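PDB 4FQU: glutathionyl-hydroquinone reductase PcpF, which catalyses the glutathione-dependent reduction of glutathionyl-hydroquinones to hydroquinones, a step in the breakdown of the pollutant pentachlorophenol. Local coordinates for residues A[29-34]-A[138-143]; A[66-71]-A[152-157]; A[86-91]-A[100-105]; A[201-206]-A[248-253]; A[208-213]-A[256-261]. All coordinates share one frame; numbering follows the deposited sequence.

From the N terminus, contact 1 joins loop 29-34 to the start of helix 138-146 and so closes the chain between them. Contact 2 opens inside that span, after helix 54-65, and closes beyond it at 152-157, so contacts 1 and 2 cross. Contact 3, a short closure between 86-91 and 100-105, is nested inside both. These three belong to the thioredoxin-like half and its exit toward the helical half. Contacts 4 and 5 come after all three in the chain and cross each other: both start on helix 192-212, and they end in the loop 248-253 and on helix 257-268. They touch, with centres about 12 Å apart, whereas contacts 3 and 5 lie about 39 Å apart, centre to centre.

Contact 1: residues A[29-34]-A[138-143]; sequences QYRGGL and SSEIIR
Glu-140 OE2 and Arg-31 NH1 form a salt bridge at 2.5 Å, the oxygen arriving at the edge of the guanidinium, near its plane. The carboxylate and guanidinium planes are turned 71° apart and the side chains cross at about a right angle, so one oxygen engages one nitrogen. The second oxygen, Glu-140 OE1, turns to the aliphatic root of the arginine, 3.4 Å from Arg-31 CB. Leu-34 comes in across the glutamate, its CD2 branch 3.3 Å from Glu-140 CG, while Leu-34 CD1 reaches Arg-143 CB at 4.5 Å. Glu-140 starts with CG anti to its carbonyl carbon (chi1 -66°) and then runs out extended (chi2 179°); Arg-31 bends at chi2 to meet it. Helix 138-146, which carries the glutamate, follows the edge strand of the thioredoxin-like domain and begins with Ser-138, a glutathione-binding residue by similarity. An alanine at Glu-140 would remove the carboxylate and would probably leave the Arg-31 guanidinium less firmly placed and Leu-34 with less to pack on. Further out, Asn-135 ND2 hydrogen-bonds both Glu-140 OE1 and Gly-32 O, and Arg-31 NE bonds Ser-28 O. Arg-143 sends its own charge to Glu-226 on helix 226-245.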
# COMPACT_ATOMS: atom_id res chain seq x y z
N GLN A 29 12.26 29.60 6.38
CA GLN A 29 12.74 30.85 6.96
C GLN A 29 13.14 31.96 5.98
O GLN A 29 13.77 32.92 6.41
CB GLN A 29 13.93 30.59 7.87
CG GLN A 29 13.71 29.58 8.96
CD GLN A 29 14.99 29.32 9.71
OE1 GLN A 29 15.33 28.15 9.98
NE2 GLN A 29 15.74 30.39 10.04
N TYR A 30 12.83 31.84 4.70
CA TYR A 30 13.32 32.81 3.72
C TYR A 30 12.15 33.26 2.90
O TYR A 30 11.80 32.60 1.92
CB TYR A 30 14.34 32.15 2.81
CG TYR A 30 15.64 31.88 3.51
CD1 TYR A 30 16.46 32.92 3.87
CD2 TYR A 30 16.04 30.60 3.81
CE1 TYR A 30 17.66 32.68 4.52
CE2 TYR A 30 17.25 30.34 4.48
CZ TYR A 30 18.06 31.39 4.83
OH TYR A 30 19.27 31.19 5.49
N ARG A 31 11.52 34.37 3.27
CA ARG A 31 10.26 34.76 2.64
C ARG A 31 10.38 36.03 1.82
O ARG A 31 9.51 36.92 1.89
CB ARG A 31 9.17 34.92 3.68
CG ARG A 31 9.16 33.85 4.72
CD ARG A 31 8.97 32.60 4.04
NE ARG A 31 8.27 31.63 4.87
CZ ARG A 31 6.95 31.61 4.99
NH1 ARG A 31 6.25 32.53 4.35
NH2 ARG A 31 6.34 30.69 5.74
N GLY A 32 11.43 36.11 1.01
CA GLY A 32 11.71 37.27 0.19
C GLY A 32 11.01 37.19 -1.14
O GLY A 32 10.19 36.29 -1.34
N GLY A 33 11.36 38.10 -2.05
CA GLY A 33 10.62 38.30 -3.30
C GLY A 33 9.35 38.88 -2.79
O GLY A 33 9.31 39.31 -1.64
N LEU A 34 8.30 38.89 -3.57
CA LEU A 34 7.00 39.00 -2.87
C LEU A 34 6.57 40.37 -2.44
O LEU A 34 5.39 40.64 -2.42
CB LEU A 34 6.98 38.16 -1.59
CG LEU A 34 5.79 37.24 -1.38
CD1 LEU A 34 5.41 36.67 -2.72
CD2 LEU A 34 6.19 36.12 -0.48
N SER A 138 7.39 27.23 -1.26
CA SER A 138 6.68 26.95 -2.55
C SER A 138 5.51 27.90 -2.84
O SER A 138 5.47 28.61 -3.86
CB SER A 138 6.15 25.52 -2.59
OG SER A 138 6.14 25.01 -1.26
N SER A 139 4.54 27.92 -1.93
CA SER A 139 3.38 28.75 -2.14
C SER A 139 3.83 30.11 -2.62
O SER A 139 3.33 30.60 -3.61
CB SER A 139 2.64 28.88 -0.86
OG SER A 139 3.55 29.00 0.21
N GLU A 140 4.78 30.72 -1.93
CA GLU A 140 5.30 32.04 -2.31
C GLU A 140 5.99 32.11 -3.67
O GLU A 140 5.60 32.95 -4.46
CB GLU A 140 6.18 32.64 -1.22
CG GLU A 140 5.34 32.93 0.04
CD GLU A 140 6.14 33.49 1.19
OE1 GLU A 140 7.34 33.79 1.01
OE2 GLU A 140 5.56 33.66 2.27
N ILE A 141 6.98 31.24 -3.93
CA ILE A 141 7.71 31.24 -5.21
C ILE A 141 6.82 31.23 -6.43
O ILE A 141 6.92 32.12 -7.27
CB ILE A 141 8.62 30.05 -5.33
CG1 ILE A 141 9.68 30.21 -4.28
CG2 ILE A 141 9.28 30.00 -6.65
CD1 ILE A 141 10.44 28.97 -4.02
N ILE A 142 5.98 30.22 -6.53
CA ILE A 142 4.84 30.21 -7.43
C ILE A 142 4.34 31.64 -7.78
O ILE A 142 4.18 31.98 -8.97
CB ILE A 142 3.73 29.43 -6.75
CG1 ILE A 142 3.59 28.07 -7.30
CG2 ILE A 142 2.37 29.96 -7.04
CD1 ILE A 142 2.11 27.69 -7.01
N ARG A 143 4.10 32.48 -6.77
CA ARG A 143 3.55 33.83 -7.00
C ARG A 143 4.57 34.79 -7.54
O ARG A 143 4.28 35.59 -8.43
CB ARG A 143 2.96 34.42 -5.72
CG ARG A 143 1.47 34.14 -5.55
CD ARG A 143 0.85 35.27 -4.76
NE ARG A 143 -0.19 34.84 -3.83
CZ ARG A 143 -0.67 33.61 -3.74
NH1 ARG A 143 -0.23 32.65 -4.54
NH2 ARG A 143 -1.61 33.36 -2.84

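Contact 2: residues A[66-71]-A[152-157]; sequences KGLEEM and VGALPG
Lys-66 carries this contact at both ends of the residue. Its side chain leaves with CG anti to the carbonyl carbon, folds at chi2 (-70°) and again at chi3 (-74°), and only its last torsion is extended; the curl brings the ammonium to the carbonyls of the irregular loop from Leu-155 to Gly-157. Lys-66 NZ donates to Gly-157 O at 2.7 Å, in the carbonyl plane and on a lone pair, and makes a weak bond to Leu-155 O at 3.0 Å. Asp-150 pairs with the same ammonium. The lysine backbone accepts in turn: Leu-155 N lies 2.9 Å from Lys-66 O, its N-H well aligned but above the carbonyl plane. Leu-155 has CG anti to its carbonyl carbon, which sets CG 3.4 Å from Lys-66 O and CD1 beside Gly-67. Gly-67 follows helix 54-65 with positive phi and two bonds back into the last turn, a Schellman motif; a side chain there would point at Leu-155. Met-71, extended beyond CG, touches Gly-153 C with its CE tip at 3.6 Å; Leu-68 CD2 meets Ala-154 CB at 3.9 Å. A water donates to both Gly-67 O and Gly-153 O. The first segment links helix 54-65 to strand 73-76, within the beta-alpha-beta crossover of the thioredoxin-like domain, and the second belongs to the connection from helix 138-146 to helix 165-180 of the helical domain.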
# COMPACT_ATOMS: atom_id res chain seq x y z
N LYS A 66 5.10 29.55 -17.50
CA LYS A 66 5.48 30.93 -17.83
C LYS A 66 6.67 30.99 -18.80
O LYS A 66 7.04 32.05 -19.29
CB LYS A 66 5.80 31.78 -16.58
CG LYS A 66 4.68 31.99 -15.61
CD LYS A 66 3.59 32.92 -16.17
CE LYS A 66 4.00 34.39 -16.19
NZ LYS A 66 2.87 35.30 -16.52
N GLY A 67 7.30 29.86 -19.07
CA GLY A 67 8.42 29.86 -20.00
C GLY A 67 9.59 30.60 -19.46
O GLY A 67 10.15 31.45 -20.09
N LEU A 68 9.96 30.27 -18.25
CA LEU A 68 11.09 30.89 -17.62
C LEU A 68 12.26 29.92 -17.56
O LEU A 68 13.20 30.11 -16.83
CB LEU A 68 10.70 31.26 -16.20
CG LEU A 68 9.46 32.11 -16.12
CD1 LEU A 68 9.18 32.44 -14.67
CD2 LEU A 68 9.73 33.33 -16.90
N GLU A 69 12.18 28.86 -18.34
CA GLU A 69 13.15 27.79 -18.26
C GLU A 69 14.59 28.18 -18.64
O GLU A 69 15.55 27.58 -18.19
CB GLU A 69 12.69 26.67 -19.15
CG GLU A 69 11.27 26.86 -19.68
CD GLU A 69 10.59 25.49 -19.79
OE1 GLU A 69 11.27 24.47 -19.40
OE2 GLU A 69 9.41 25.44 -20.26
N GLU A 70 14.75 29.20 -19.46
CA GLU A 70 16.09 29.71 -19.76
C GLU A 70 16.42 31.00 -18.94
O GLU A 70 17.56 31.43 -18.87
CB GLU A 70 16.29 29.83 -21.29
CG GLU A 70 14.99 30.20 -22.04
CD GLU A 70 14.27 31.52 -21.51
OE1 GLU A 70 13.20 31.46 -20.82
OE2 GLU A 70 14.77 32.65 -21.79
N MET A 71 15.43 31.59 -18.27
CA MET A 71 15.63 32.79 -17.45
C MET A 71 15.96 32.46 -16.02
O MET A 71 16.46 33.30 -15.26
CB MET A 71 14.35 33.62 -17.44
CG MET A 71 13.91 34.08 -18.76
SD MET A 71 12.79 35.37 -18.42
CE MET A 71 11.94 35.30 -19.96
N VAL A 152 9.55 41.01 -18.94
CA VAL A 152 10.87 40.80 -19.53
C VAL A 152 10.97 39.51 -20.27
O VAL A 152 12.08 38.93 -20.38
CB VAL A 152 12.02 40.78 -18.47
CG1 VAL A 152 12.18 42.12 -17.79
CG2 VAL A 152 11.77 39.71 -17.43
N GLY A 153 9.83 39.05 -20.77
CA GLY A 153 9.81 38.01 -21.78
C GLY A 153 9.02 36.79 -21.39
O GLY A 153 8.95 35.81 -22.11
N ALA A 154 8.44 36.83 -20.21
CA ALA A 154 7.65 35.71 -19.76
C ALA A 154 6.47 35.55 -20.70
O ALA A 154 6.05 36.52 -21.33
CB ALA A 154 7.19 35.97 -18.32
N LEU A 155 5.96 34.32 -20.81
CA LEU A 155 4.65 34.10 -21.44
C LEU A 155 3.59 34.66 -20.54
O LEU A 155 3.61 34.46 -19.33
CB LEU A 155 4.34 32.61 -21.63
CG LEU A 155 5.42 31.72 -22.23
CD1 LEU A 155 4.96 30.31 -22.30
CD2 LEU A 155 5.71 32.20 -23.59
N PRO A 156 2.65 35.38 -21.11
CA PRO A 156 1.47 35.87 -20.41
C PRO A 156 0.77 34.74 -19.64
O PRO A 156 0.81 33.61 -20.07
CB PRO A 156 0.59 36.36 -21.55
CG PRO A 156 1.24 35.83 -22.81
CD PRO A 156 2.66 35.72 -22.53
N GLY A 157 0.16 35.03 -18.50
CA GLY A 157 -0.52 34.03 -17.69
C GLY A 157 -0.67 34.62 -16.29
O GLY A 157 0.36 35.01 -15.72
O HOH W 1 8.96 32.87 -22.20

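Contact 3: residues A[86-91]-A[100-105]; sequences WTFLPG and NGADYL
Trp-86 has CG anti to its carbonyl carbon (chi1 -67°) while Leu-105 has CG anti to its backbone N (chi1 -178°), and with these torsions the two side chains lie side by side, pointing the same way. They lie at one end of a single antiparallel beta bridge, the non-hydrogen-bonded pair Thr-87 and Tyr-104, which closes a loop of the thioredoxin-like domain between strand 73-76 and helix 106-112. A backbone bond lies on each side of the pair: Phe-88 N to Asp-103 O at 2.6 Å, almost straight, and Leu-105 N to Trp-86 O at 2.8 Å; both donors stand above the carbonyl planes. Leu-105 CD2 packs 3.5 Å from Trp-86 CB. Phe-88, also with CG anti to the carbonyl carbon (chi1 -61°), points toward 100-105, its CD2 3.3 Å from Ala-102 O and its CZ 4.2 Å from Leu-105 CD1. The indole stacks on His-284 and approaches Cys-53, by similarity the nucleophile, to about 5 Å between side chains; Trp-86 is itself a glutathione-binding residue by similarity. Leu-105 meanwhile touches Ile-122 of the same predicted site. Within 86-91 the geometry fits an ST turn, Thr-87 OG1 accepting from Leu-89 N, though that oxygen's place is less certain. The Tyr-104 ring has Asp-103 CB over the centre of one face, and at its edge, near the ring plane, Thr-87 CB lies 4.0 Å from Tyr-104 CD1.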
# COMPACT_ATOMS: atom_id res chain seq x y z
N TRP A 86 18.73 15.56 1.23
CA TRP A 86 18.78 15.76 -0.20
C TRP A 86 20.21 16.04 -0.60
O TRP A 86 20.86 16.88 -0.00
CB TRP A 86 17.92 16.95 -0.58
CG TRP A 86 16.43 16.82 -0.37
CD1 TRP A 86 15.67 17.61 0.40
CD2 TRP A 86 15.54 15.89 -1.00
NE1 TRP A 86 14.35 17.22 0.32
CE2 TRP A 86 14.25 16.17 -0.55
CE3 TRP A 86 15.71 14.84 -1.90
CZ2 TRP A 86 13.14 15.45 -0.96
CZ3 TRP A 86 14.57 14.11 -2.30
CH2 TRP A 86 13.32 14.42 -1.82
N THR A 87 20.68 15.34 -1.63
CA THR A 87 22.08 15.31 -2.05
C THR A 87 22.12 15.54 -3.56
O THR A 87 21.13 15.35 -4.25
CB THR A 87 22.71 13.93 -1.79
OG1 THR A 87 23.36 13.49 -2.97
CG2 THR A 87 21.69 12.88 -1.59
N PHE A 88 23.27 15.96 -4.07
CA PHE A 88 23.48 16.03 -5.51
C PHE A 88 24.42 14.92 -6.00
O PHE A 88 25.15 15.10 -6.96
CB PHE A 88 24.09 17.38 -5.86
CG PHE A 88 23.23 18.54 -5.49
CD1 PHE A 88 22.08 18.82 -6.20
CD2 PHE A 88 23.56 19.37 -4.43
CE1 PHE A 88 21.28 19.87 -5.86
CE2 PHE A 88 22.75 20.43 -4.09
CZ PHE A 88 21.61 20.68 -4.81
N LEU A 89 24.44 13.79 -5.32
CA LEU A 89 25.35 12.72 -5.71
C LEU A 89 24.78 12.15 -6.95
O LEU A 89 23.58 12.15 -7.14
CB LEU A 89 25.43 11.63 -4.64
CG LEU A 89 25.85 12.06 -3.22
CD1 LEU A 89 25.68 10.93 -2.24
CD2 LEU A 89 27.28 12.62 -3.15
N PRO A 90 25.65 11.67 -7.83
CA PRO A 90 25.33 11.04 -9.10
C PRO A 90 24.11 10.15 -9.00
O PRO A 90 24.02 9.41 -8.03
CB PRO A 90 26.55 10.19 -9.34
CG PRO A 90 27.63 11.05 -8.85
CD PRO A 90 27.09 11.71 -7.61
N GLY A 91 23.19 10.24 -9.98
CA GLY A 91 22.05 9.34 -10.01
C GLY A 91 20.87 9.81 -10.81
O GLY A 91 20.72 11.01 -11.03
N ASN A 100 28.58 26.81 -6.72
CA ASN A 100 28.59 26.19 -5.38
C ASN A 100 29.04 24.73 -5.31
O ASN A 100 29.63 24.29 -4.32
CB ASN A 100 27.34 26.48 -4.51
CG ASN A 100 27.60 27.62 -3.51
OD1 ASN A 100 28.76 27.95 -3.23
ND2 ASN A 100 26.53 28.23 -2.99
N GLY A 101 28.80 23.99 -6.38
CA GLY A 101 29.28 22.61 -6.45
C GLY A 101 29.12 21.80 -5.17
O GLY A 101 30.05 21.11 -4.77
N ALA A 102 27.94 21.85 -4.56
CA ALA A 102 27.67 21.20 -3.29
C ALA A 102 27.42 19.75 -3.51
O ALA A 102 26.82 19.40 -4.52
CB ALA A 102 26.46 21.82 -2.67
N ASP A 103 27.84 18.91 -2.58
CA ASP A 103 27.49 17.50 -2.65
C ASP A 103 26.10 17.32 -2.05
O ASP A 103 25.27 16.55 -2.55
CB ASP A 103 28.48 16.62 -1.89
CG ASP A 103 29.91 16.73 -2.40
OD1 ASP A 103 30.26 15.99 -3.35
OD2 ASP A 103 30.70 17.52 -1.81
N TYR A 104 25.85 18.07 -0.98
CA TYR A 104 24.61 17.96 -0.23
C TYR A 104 23.81 19.26 -0.25
O TYR A 104 24.39 20.34 -0.19
CB TYR A 104 24.96 17.63 1.19
CG TYR A 104 25.86 16.46 1.31
CD1 TYR A 104 25.50 15.26 0.77
CD2 TYR A 104 27.09 16.55 1.95
CE1 TYR A 104 26.31 14.15 0.86
CE2 TYR A 104 27.91 15.46 2.04
CZ TYR A 104 27.53 14.24 1.49
OH TYR A 104 28.32 13.09 1.56
N LEU A 105 22.48 19.15 -0.30
CA LEU A 105 21.61 20.33 -0.31
C LEU A 105 21.89 21.19 0.88
O LEU A 105 21.98 22.39 0.73
CB LEU A 105 20.13 19.98 -0.37
CG LEU A 105 19.06 21.08 -0.44
CD1 LEU A 105 19.10 21.87 -1.70
CD2 LEU A 105 17.67 20.44 -0.28

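Contact 4: residues A[201-206]-A[248-253]; sequences PLFDTL and CNLRRI
The phenyl ring of Phe-203 is enclosed on both faces. Leu-250 CB sits over the centre of one, a CH-pi contact 3.3 Å from the Phe-203 ring centroid and only 6° off the ring normal; on the opposite face Leu-202 CD1 lies farther away and displaced toward the rim. At the edge, near the ring plane, Cys-248 O approaches Phe-203 CZ to 3.2 Å. Backbone also meets the ring obliquely, with Arg-251 N 3.3 Å from Phe-203 CE1. The ring reaches this place with CG anti to the carbonyl carbon (chi1 -71°). Leu-250 instead has CG anti to its backbone N (chi1 -171°), so its chain slides past the phenylalanine in the opposite direction and lays CD2 3.5 Å from Phe-203 CG. The ring thus plugs helix 192-212 of the all-helical GST C-terminal domain into the bend of the loop that leads from helix 226-245 to helix 257-268. One turn along the helix, Leu-206 CD1 meets Ile-253 CD1 at 4.0 Å, the two side chains crossing at about a right angle. Arg-251 takes the crowded first torsion, CG between its backbone N and carbonyl carbon, which puts CG 3.9 Å from Phe-203 CE1; beyond that its chain bends at chi3, and NE bonds Tyr-256 OH. Cys-248 also packs on Val-183 of helix 182-187, the helix that holds Tyr-184, the proton donor/acceptor by similarity. On the outer side the loop meets the second subunit: Leu-250 and Arg-251 pack on Ala-303 of that chain, and Asn-249 OD1 accepts a weak hydrogen bond from its Val-300 N.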
# COMPACT_ATOMS: atom_id res chain seq x y z
N PRO A 201 -10.54 12.93 6.63
CA PRO A 201 -10.70 14.27 6.09
C PRO A 201 -10.11 14.44 4.69
O PRO A 201 -10.58 15.26 3.92
CB PRO A 201 -9.92 15.10 7.07
CG PRO A 201 -10.15 14.38 8.36
CD PRO A 201 -10.05 12.94 8.01
N LEU A 202 -9.07 13.67 4.39
CA LEU A 202 -8.42 13.63 3.08
C LEU A 202 -9.41 13.21 2.00
O LEU A 202 -9.63 13.91 1.02
CB LEU A 202 -7.31 12.59 3.14
CG LEU A 202 -6.21 12.35 2.10
CD1 LEU A 202 -6.73 12.32 0.68
CD2 LEU A 202 -5.17 13.38 2.26
N PHE A 203 -10.02 12.04 2.16
CA PHE A 203 -11.11 11.65 1.28
C PHE A 203 -12.36 12.57 1.30
O PHE A 203 -12.97 12.78 0.27
CB PHE A 203 -11.43 10.15 1.43
CG PHE A 203 -10.35 9.28 0.83
CD1 PHE A 203 -10.40 8.90 -0.51
CD2 PHE A 203 -9.25 8.93 1.56
CE1 PHE A 203 -9.39 8.12 -1.10
CE2 PHE A 203 -8.25 8.16 0.98
CZ PHE A 203 -8.33 7.75 -0.36
N ASP A 204 -12.73 13.15 2.43
CA ASP A 204 -13.80 14.15 2.43
C ASP A 204 -13.48 15.30 1.47
O ASP A 204 -14.35 15.87 0.81
CB ASP A 204 -13.97 14.73 3.83
CG ASP A 204 -14.68 13.78 4.78
OD1 ASP A 204 -15.46 12.91 4.32
OD2 ASP A 204 -14.48 13.95 6.00
N THR A 205 -12.20 15.64 1.41
CA THR A 205 -11.75 16.69 0.52
C THR A 205 -11.72 16.23 -0.93
O THR A 205 -12.01 17.01 -1.82
CB THR A 205 -10.39 17.28 0.91
OG1 THR A 205 -10.55 18.20 1.99
CG2 THR A 205 -9.86 18.07 -0.23
N LEU A 206 -11.37 14.99 -1.19
CA LEU A 206 -11.49 14.54 -2.57
C LEU A 206 -12.97 14.51 -2.98
O LEU A 206 -13.33 14.95 -4.07
CB LEU A 206 -10.81 13.18 -2.82
CG LEU A 206 -9.33 13.09 -2.47
CD1 LEU A 206 -8.87 11.67 -2.61
CD2 LEU A 206 -8.51 14.02 -3.33
N CYS A 248 -3.11 5.87 1.85
CA CYS A 248 -4.27 6.66 1.45
C CYS A 248 -5.22 5.92 0.51
O CYS A 248 -5.45 6.33 -0.62
CB CYS A 248 -3.77 7.94 0.83
SG CYS A 248 -2.86 8.83 2.04
N ASN A 249 -5.77 4.83 1.00
CA ASN A 249 -6.33 3.84 0.09
C ASN A 249 -7.80 3.61 0.21
O ASN A 249 -8.27 2.56 -0.19
CB ASN A 249 -5.59 2.50 0.25
CG ASN A 249 -6.01 1.78 1.47
OD1 ASN A 249 -6.55 2.39 2.35
ND2 ASN A 249 -5.80 0.48 1.53
N LEU A 250 -8.54 4.57 0.73
CA LEU A 250 -9.99 4.45 0.74
C LEU A 250 -10.52 4.17 -0.69
O LEU A 250 -11.35 3.31 -0.88
CB LEU A 250 -10.63 5.68 1.37
CG LEU A 250 -12.13 5.54 1.61
CD1 LEU A 250 -12.44 4.55 2.70
CD2 LEU A 250 -12.61 6.90 1.97
N ARG A 251 -10.03 4.91 -1.68
CA ARG A 251 -10.18 4.54 -3.09
C ARG A 251 -9.09 5.19 -3.94
O ARG A 251 -8.18 5.79 -3.42
CB ARG A 251 -11.56 4.92 -3.61
CG ARG A 251 -11.83 6.41 -3.69
CD ARG A 251 -13.34 6.64 -3.87
NE ARG A 251 -13.88 7.44 -2.78
CZ ARG A 251 -14.57 6.95 -1.77
NH1 ARG A 251 -14.82 5.64 -1.74
NH2 ARG A 251 -15.04 7.77 -0.80
N ARG A 252 -9.15 5.08 -5.26
CA ARG A 252 -8.07 5.64 -6.07
C ARG A 252 -8.50 6.93 -6.67
O ARG A 252 -9.67 7.14 -6.88
CB ARG A 252 -7.71 4.67 -7.17
CG ARG A 252 -7.32 3.35 -6.63
CD ARG A 252 -7.24 2.31 -7.69
NE ARG A 252 -8.48 2.26 -8.43
CZ ARG A 252 -8.55 2.05 -9.73
NH1 ARG A 252 -7.44 1.88 -10.42
NH2 ARG A 252 -9.73 2.02 -10.31
N ILE A 253 -7.56 7.81 -6.96
CA ILE A 253 -7.92 8.97 -7.76
C ILE A 253 -8.56 8.49 -9.06
O ILE A 253 -9.41 9.18 -9.66
CB ILE A 253 -6.71 9.85 -8.11
CG1 ILE A 253 -5.88 10.14 -6.87
CG2 ILE A 253 -7.18 11.15 -8.76
CD1 ILE A 253 -6.66 10.82 -5.84

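Contact 5: residues A[208-213]-A[256-261]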
# COMPACT_ATOMS: atom_id res chain seq x y z
N TRP A 208 -15.30 16.24 -2.01
CA TRP A 208 -15.71 17.62 -2.30
C TRP A 208 -15.20 18.20 -3.65
O TRP A 208 -15.95 18.83 -4.43
CB TRP A 208 -15.26 18.55 -1.19
CG TRP A 208 -15.71 19.94 -1.46
CD1 TRP A 208 -16.98 20.41 -1.36
CD2 TRP A 208 -14.92 21.02 -1.92
NE1 TRP A 208 -17.03 21.73 -1.73
CE2 TRP A 208 -15.77 22.13 -2.07
CE3 TRP A 208 -13.57 21.16 -2.23
CZ2 TRP A 208 -15.33 23.35 -2.51
CZ3 TRP A 208 -13.13 22.36 -2.66
CH2 TRP A 208 -14.01 23.45 -2.80
N LEU A 209 -13.91 18.01 -3.89
CA LEU A 209 -13.29 18.43 -5.12
C LEU A 209 -13.97 17.79 -6.33
O LEU A 209 -14.20 18.45 -7.34
CB LEU A 209 -11.81 18.10 -5.06
CG LEU A 209 -11.08 19.17 -4.26
CD1 LEU A 209 -9.75 18.68 -3.90
CD2 LEU A 209 -10.95 20.47 -5.04
N GLU A 210 -14.32 16.52 -6.23
CA GLU A 210 -14.98 15.85 -7.33
C GLU A 210 -16.30 16.54 -7.65
O GLU A 210 -16.66 16.66 -8.83
CB GLU A 210 -15.20 14.38 -7.04
CG GLU A 210 -15.99 13.64 -8.09
CD GLU A 210 -15.17 13.26 -9.32
OE1 GLU A 210 -13.93 13.39 -9.30
OE2 GLU A 210 -15.77 12.82 -10.33
N GLU A 211 -17.02 17.03 -6.65
CA GLU A 211 -18.30 17.68 -6.97
C GLU A 211 -18.07 19.02 -7.62
O GLU A 211 -18.65 19.35 -8.66
CB GLU A 211 -19.21 17.84 -5.75
CG GLU A 211 -20.44 16.92 -5.78
CD GLU A 211 -21.61 17.45 -6.63
OE1 GLU A 211 -21.73 18.69 -6.77
OE2 GLU A 211 -22.41 16.64 -7.16
N HIS A 212 -17.21 19.79 -6.99
CA HIS A 212 -16.90 21.10 -7.50
C HIS A 212 -16.56 21.05 -8.96
O HIS A 212 -16.84 21.98 -9.70
CB HIS A 212 -15.69 21.63 -6.77
CG HIS A 212 -15.58 23.10 -6.82
ND1 HIS A 212 -16.46 23.93 -6.17
CD2 HIS A 212 -14.71 23.91 -7.48
CE1 HIS A 212 -16.14 25.19 -6.41
NE2 HIS A 212 -15.09 25.20 -7.21
N LEU A 213 -15.95 19.95 -9.37
CA LEU A 213 -15.40 19.86 -10.70
C LEU A 213 -16.43 19.38 -11.71
O LEU A 213 -16.08 19.11 -12.88
CB LEU A 213 -14.16 18.94 -10.71
CG LEU A 213 -12.86 19.53 -10.18
CD1 LEU A 213 -11.72 18.56 -10.25
CD2 LEU A 213 -12.48 20.74 -10.93
N TYR A 256 -12.27 8.58 -9.26
CA TYR A 256 -12.94 9.89 -9.24
C TYR A 256 -12.88 10.44 -10.64
O TYR A 256 -11.87 11.02 -11.02
CB TYR A 256 -12.21 10.89 -8.35
CG TYR A 256 -12.42 10.72 -6.89
CD1 TYR A 256 -13.60 11.10 -6.29
CD2 TYR A 256 -11.41 10.21 -6.09
CE1 TYR A 256 -13.79 10.95 -4.95
CE2 TYR A 256 -11.59 10.05 -4.74
CZ TYR A 256 -12.77 10.42 -4.18
OH TYR A 256 -12.91 10.27 -2.84
N PRO A 257 -13.94 10.23 -11.43
CA PRO A 257 -13.94 10.63 -12.83
C PRO A 257 -13.53 12.07 -13.00
O PRO A 257 -12.57 12.32 -13.70
CB PRO A 257 -15.38 10.40 -13.25
CG PRO A 257 -16.09 10.09 -12.02
CD PRO A 257 -15.13 9.47 -11.11
N ASN A 258 -14.18 13.00 -12.34
CA ASN A 258 -13.81 14.38 -12.54
C ASN A 258 -12.37 14.75 -12.22
O ASN A 258 -11.78 15.51 -12.98
CB ASN A 258 -14.76 15.31 -11.83
CG ASN A 258 -15.94 15.59 -12.66
OD1 ASN A 258 -15.81 15.76 -13.87
ND2 ASN A 258 -17.10 15.62 -12.04
N LEU A 259 -11.82 14.26 -11.11
CA LEU A 259 -10.42 14.49 -10.78
C LEU A 259 -9.49 13.83 -11.79
O LEU A 259 -8.55 14.46 -12.28
CB LEU A 259 -10.08 13.99 -9.39
CG LEU A 259 -10.72 14.92 -8.37
CD1 LEU A 259 -10.66 14.38 -6.95
CD2 LEU A 259 -10.08 16.29 -8.46
N SER A 260 -9.74 12.55 -12.11
CA SER A 260 -8.91 11.80 -13.05
C SER A 260 -8.83 12.54 -14.35
O SER A 260 -7.83 12.42 -15.05
CB SER A 260 -9.48 10.42 -13.31
OG SER A 260 -8.98 9.49 -12.36
N ARG A 261 -9.88 13.30 -14.66
CA ARG A 261 -9.95 14.07 -15.88
C ARG A 261 -9.00 15.26 -15.78
O ARG A 261 -8.20 15.49 -16.69
CB ARG A 261 -11.39 14.48 -16.13
CG ARG A 261 -11.83 14.70 -17.59
CD ARG A 261 -13.38 14.92 -17.69
NE ARG A 261 -13.98 15.65 -16.54
CZ ARG A 261 -13.98 16.98 -16.37
NH1 ARG A 261 -13.41 17.77 -17.29
NH2 ARG A 261 -14.54 17.54 -15.26
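The main hydrogen bonds across the contact come from the Glu-210 carboxylate. With CG anti to the backbone N (chi1 175°) and a bend at chi2 (79°), it turns to the start of helix 257-268, where OE2 takes Asn-258 N at 2.6 Å on its syn lone pair and OE1 takes Leu-259 N at 2.9 Å from above the carboxylate plane. An alanine at Glu-210 would lose both bonds and would probably loosen the first turn of that helix against helix 192-212. Asn-258 ND2 adds a weak bond to Glu-210 O, while Asn-258 OD1 accepts from Arg-261 NH2 at 2.6 Å; the guanidinium also pairs with Glu-217. Apolar contact fills the other flank: Leu-213 and Leu-259 cross at about a right angle, Leu-213 CD1 3.3 Å from Leu-259 CD2, and Leu-209 CB lies 4.2 Å from Leu-259 CD2. Tyr-256, at the N-cap position, rests CD1 3.7 Å from Glu-210 CB; its hydroxyl is hydrogen-bonded with Asp-207. The two helix segments cross at 79° with axes 8.4 Å apart, a steep helix-on-helix packing within the all-helical GST C-terminal domain, in which a side chain of one helix binds two N-H groups in the first turn of the other.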